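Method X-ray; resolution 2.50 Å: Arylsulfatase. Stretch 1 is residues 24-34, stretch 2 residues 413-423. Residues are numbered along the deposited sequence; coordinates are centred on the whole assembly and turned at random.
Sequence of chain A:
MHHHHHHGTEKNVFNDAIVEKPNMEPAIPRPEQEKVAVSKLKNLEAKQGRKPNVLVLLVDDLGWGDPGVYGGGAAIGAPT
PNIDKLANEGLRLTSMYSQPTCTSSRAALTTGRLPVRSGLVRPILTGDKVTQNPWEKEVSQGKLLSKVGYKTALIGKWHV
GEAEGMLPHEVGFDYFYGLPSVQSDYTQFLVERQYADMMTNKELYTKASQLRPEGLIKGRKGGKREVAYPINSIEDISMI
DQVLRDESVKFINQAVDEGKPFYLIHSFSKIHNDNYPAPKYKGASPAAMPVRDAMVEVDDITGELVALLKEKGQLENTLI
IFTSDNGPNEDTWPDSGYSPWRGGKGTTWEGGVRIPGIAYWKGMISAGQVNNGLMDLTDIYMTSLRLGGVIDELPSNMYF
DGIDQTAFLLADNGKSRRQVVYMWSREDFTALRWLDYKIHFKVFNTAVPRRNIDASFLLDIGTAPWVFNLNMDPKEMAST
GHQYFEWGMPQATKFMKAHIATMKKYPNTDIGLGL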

# COMPACT_ATOMS: atom_id res chain seq x y z
N MET A 24 41.22 -14.86 -12.49
CA MET A 24 41.14 -14.14 -11.23
C MET A 24 40.38 -12.84 -11.42
O MET A 24 40.56 -12.15 -12.43
CB MET A 24 42.54 -13.83 -10.67
CG MET A 24 43.45 -15.03 -10.54
SD MET A 24 43.14 -16.01 -9.05
CE MET A 24 43.67 -14.86 -7.77
N GLU A 25 39.55 -12.49 -10.44
CA GLU A 25 38.85 -11.22 -10.49
C GLU A 25 39.86 -10.09 -10.66
O GLU A 25 40.81 -9.99 -9.87
CB GLU A 25 38.03 -11.00 -9.22
CG GLU A 25 37.26 -9.68 -9.18
CD GLU A 25 36.18 -9.58 -10.24
OE1 GLU A 25 35.81 -10.63 -10.82
OE2 GLU A 25 35.69 -8.46 -10.49
N PRO A 26 39.71 -9.24 -11.68
CA PRO A 26 40.64 -8.11 -11.82
C PRO A 26 40.66 -7.25 -10.57
O PRO A 26 39.64 -7.07 -9.90
CB PRO A 26 40.09 -7.34 -13.03
CG PRO A 26 39.33 -8.37 -13.81
CD PRO A 26 38.74 -9.30 -12.79
N ALA A 27 41.84 -6.71 -10.26
CA ALA A 27 42.04 -5.90 -9.06
C ALA A 27 42.68 -4.58 -9.44
O ALA A 27 43.37 -4.46 -10.45
CB ALA A 27 42.92 -6.63 -8.03
N ILE A 28 42.43 -3.57 -8.60
CA ILE A 28 43.04 -2.26 -8.80
C ILE A 28 44.46 -2.29 -8.25
O ILE A 28 44.65 -2.65 -7.07
CB ILE A 28 42.21 -1.17 -8.12
CG1 ILE A 28 40.82 -1.10 -8.74
CG2 ILE A 28 42.92 0.17 -8.21
CD1 ILE A 28 39.83 -0.29 -7.92
N PRO A 29 45.48 -1.92 -9.03
CA PRO A 29 46.84 -1.89 -8.49
C PRO A 29 46.97 -0.84 -7.39
O PRO A 29 46.46 0.28 -7.50
CB PRO A 29 47.71 -1.53 -9.70
CG PRO A 29 46.87 -1.86 -10.90
CD PRO A 29 45.45 -1.61 -10.48
N ARG A 30 47.64 -1.23 -6.31
CA ARG A 30 48.00 -0.31 -5.22
C ARG A 30 49.49 -0.45 -4.94
O ARG A 30 49.90 -0.87 -3.86
CB ARG A 30 47.17 -0.60 -3.97
CG ARG A 30 45.67 -0.54 -4.17
CD ARG A 30 45.20 0.86 -4.54
NE ARG A 30 43.74 0.93 -4.65
CZ ARG A 30 43.08 1.91 -5.25
NH1 ARG A 30 43.73 2.93 -5.80
NH2 ARG A 30 41.75 1.88 -5.30
N PRO A 31 50.33 -0.08 -5.91
CA PRO A 31 51.76 -0.45 -5.81
C PRO A 31 52.47 0.15 -4.61
O PRO A 31 53.37 -0.50 -4.05
CB PRO A 31 52.34 0.05 -7.14
CG PRO A 31 51.38 1.09 -7.63
CD PRO A 31 50.02 0.65 -7.15
N GLU A 32 52.13 1.38 -4.21
CA GLU A 32 52.79 1.96 -3.05
C GLU A 32 52.32 1.30 -1.76
O GLU A 32 53.12 1.02 -0.86
CB GLU A 32 52.54 3.47 -3.00
CG GLU A 32 53.15 4.23 -4.17
CD GLU A 32 54.65 3.99 -4.32
OE1 GLU A 32 55.37 4.06 -3.30
OE2 GLU A 32 55.10 3.72 -5.45
N GLN A 33 51.02 1.02 -1.65
CA GLN A 33 50.53 0.26 -0.51
C GLN A 33 51.14 -1.14 -0.48
O GLN A 33 51.45 -1.67 0.59
CB GLN A 33 49.00 0.19 -0.55
CG GLN A 33 48.32 1.54 -0.37
CD GLN A 33 46.81 1.50 -0.60
OE1 GLN A 33 46.22 2.48 -1.04
NE2 GLN A 33 46.19 0.36 -0.29
N GLU A 34 51.33 -1.75 -1.65
CA GLU A 34 51.91 -3.08 -1.71
C GLU A 34 53.35 -3.08 -1.22
O GLU A 34 53.79 -4.02 -0.54
CB GLU A 34 51.83 -3.62 -3.14
CG GLU A 34 52.53 -4.95 -3.38
CD GLU A 34 51.90 -6.11 -2.62
OE1 GLU A 34 50.78 -5.94 -2.09
OE2 GLU A 34 52.53 -7.19 -2.55
N ASN A 413 45.14 4.00 6.07
CA ASN A 413 44.08 4.61 5.27
C ASN A 413 44.23 4.23 3.80
O ASN A 413 44.12 5.06 2.89
CB ASN A 413 44.07 6.13 5.44
CG ASN A 413 44.24 6.54 6.88
OD1 ASN A 413 43.34 6.37 7.70
ND2 ASN A 413 45.41 7.09 7.21
N GLY A 414 44.47 2.94 3.57
CA GLY A 414 44.71 2.48 2.22
C GLY A 414 43.44 2.43 1.39
O GLY A 414 42.32 2.42 1.90
N LYS A 415 43.64 2.40 0.08
CA LYS A 415 42.53 2.24 -0.85
C LYS A 415 42.36 0.77 -1.21
O LYS A 415 43.33 0.01 -1.26
CB LYS A 415 42.77 3.09 -2.10
CG LYS A 415 42.77 4.58 -1.82
CD LYS A 415 43.02 5.40 -3.08
CE LYS A 415 43.04 6.89 -2.76
NZ LYS A 415 43.13 7.73 -3.98
N SER A 416 41.12 0.39 -1.44
CA SER A 416 40.79 -1.01 -1.71
C SER A 416 41.26 -1.43 -3.10
O SER A 416 41.34 -0.62 -4.02
CB SER A 416 39.28 -1.22 -1.57
OG SER A 416 38.91 -2.53 -1.93
N ARG A 417 41.59 -2.71 -3.22
CA ARG A 417 41.92 -3.29 -4.52
C ARG A 417 40.69 -3.83 -5.24
O ARG A 417 40.80 -4.26 -6.39
CB ARG A 417 42.94 -4.42 -4.35
CG ARG A 417 44.23 -3.98 -3.68
CD ARG A 417 45.33 -5.03 -3.76
NE ARG A 417 45.72 -5.31 -5.14
CZ ARG A 417 45.76 -6.53 -5.69
NH1 ARG A 417 45.45 -7.60 -4.97
NH2 ARG A 417 46.12 -6.66 -6.95
N ARG A 418 39.52 -3.80 -4.60
CA ARG A 418 38.28 -4.28 -5.20
C ARG A 418 37.52 -3.11 -5.79
O ARG A 418 37.29 -2.10 -5.11
CB ARG A 418 37.42 -5.01 -4.16
CG ARG A 418 36.04 -5.40 -4.68
CD ARG A 418 35.29 -6.27 -3.68
NE ARG A 418 35.84 -7.62 -3.60
CZ ARG A 418 35.56 -8.59 -4.48
NH1 ARG A 418 36.11 -9.79 -4.33
NH2 ARG A 418 34.75 -8.36 -5.50
N GLN A 419 37.13 -3.24 -7.05
CA GLN A 419 36.43 -2.18 -7.76
C GLN A 419 34.92 -2.34 -7.70
O GLN A 419 34.20 -1.33 -7.72
CB GLN A 419 36.89 -2.14 -9.22
CG GLN A 419 36.49 -0.89 -9.96
CD GLN A 419 37.11 -0.82 -11.35
OE1 GLN A 419 37.57 0.24 -11.78
NE2 GLN A 419 37.12 -1.95 -12.05
N VAL A 420 34.42 -3.57 -7.64
CA VAL A 420 32.99 -3.83 -7.71
C VAL A 420 32.65 -5.02 -6.81
O VAL A 420 33.44 -5.95 -6.66
CB VAL A 420 32.52 -4.12 -9.16
CG1 VAL A 420 31.03 -4.41 -9.19
CG2 VAL A 420 32.87 -2.95 -10.08
N VAL A 421 31.47 -4.96 -6.21
CA VAL A 421 30.89 -6.08 -5.49
C VAL A 421 29.68 -6.56 -6.28
O VAL A 421 28.81 -5.76 -6.64
CB VAL A 421 30.48 -5.69 -4.06
CG1 VAL A 421 29.76 -6.85 -3.37
CG2 VAL A 421 31.70 -5.28 -3.25
N TYR A 422 29.64 -7.85 -6.58
CA TYR A 422 28.55 -8.45 -7.33
C TYR A 422 27.67 -9.24 -6.38
O TYR A 422 28.16 -10.06 -5.59
CB TYR A 422 29.08 -9.36 -8.44
CG TYR A 422 29.90 -8.60 -9.46
CD1 TYR A 422 29.28 -7.88 -10.47
CD2 TYR A 422 31.28 -8.59 -9.39
CE1 TYR A 422 30.02 -7.18 -11.40
CE2 TYR A 422 32.03 -7.89 -10.32
CZ TYR A 422 31.40 -7.19 -11.32
OH TYR A 422 32.14 -6.49 -12.24
N MET A 423 26.36 -9.00 -6.46
CA MET A 423 25.39 -9.54 -5.51
C MET A 423 24.48 -10.51 -6.22
O MET A 423 23.92 -10.20 -7.28
CB MET A 423 24.61 -8.39 -4.88
CG MET A 423 25.50 -7.17 -4.65
SD MET A 423 25.02 -6.14 -3.26
CE MET A 423 26.41 -5.02 -3.22
O HOH W 1 35.63 -6.41 -8.67
O HOH W 2 37.85 -5.43 -9.23

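Residues 24-34 and 413-423, nearly 400 positions apart in the chain, pack along each other over 603 Å² of buried surface, held mainly by hydrogen bonds to backbone groups of residues 415-417. At the start of the second stretch, Gly 414 lies under the side chain of Gln 33, whose OE1 is 3.6 Å from Gly 414 CA. Glycine suits this position because a CB would sit 2.8 Å from Gln 33 NE2, a clash.

The same glutamine amide then reads both backbone groups of Lys 415. Lys 415 N donates to Gln 33 OE1 at 2.8 Å, nearly straight, and Gln 33 NE2 donates to Lys 415 O at 3.0 Å. A primary amide carries the donor and acceptor this pairing requires, and the extended chi2 (t) of Gln 33 carries it across from the first turn of the helix. The Lys 415 CB points toward the first stretch and covers one face of the Arg 30 guanidinium, with Lys 415 CB 3.4 Å from Arg 30 CZ, while the rest of its chain, extended from chi2 to chi4 (all t) after an m chi1, leads away and leaves the ammonium without a partner in this contact.

Ser 416 turns its CB away and meets the first stretch through its carbonyl. Arg 30, at the N-cap position, grips this oxygen with two donors: Arg 30 NE lies 2.9 Å and Arg 30 NH2 2.8 Å from Ser 416 O, which is near the guanidinium plane.

Arg 417 has the largest area covered by the other stretch. Its carbonyl receives Ile 28 N, with 2.8 Å from Ile 28 N to Arg 417 O and an angle of 171°; a weak bond runs from Arg 417 NE to Ile 28 O at 3.5 Å. The small Ala 27 allows close packing, its CB lying over one face of the Arg 417 guanidinium, 3.4 Å from Arg 417 NH2.

Gln 419 faces the first stretch, and the aliphatic Ile 28 packs on its methylene, with 3.7 Å between Ile 28 CD1 and Gln 419 CB.

Farther along, water bridges the stretches. Water 2 donates to Pro 26 O (2.5 Å) and accepts from Gln 419 N (3.2 Å); water 1 donates to both Glu 25 OE2 (2.7 Å) and Val 420 O (3.0 Å). Glu 25 OE2 also meets the edge of the buried Tyr 422 ring, 3.7 Å from Tyr 422 CE2.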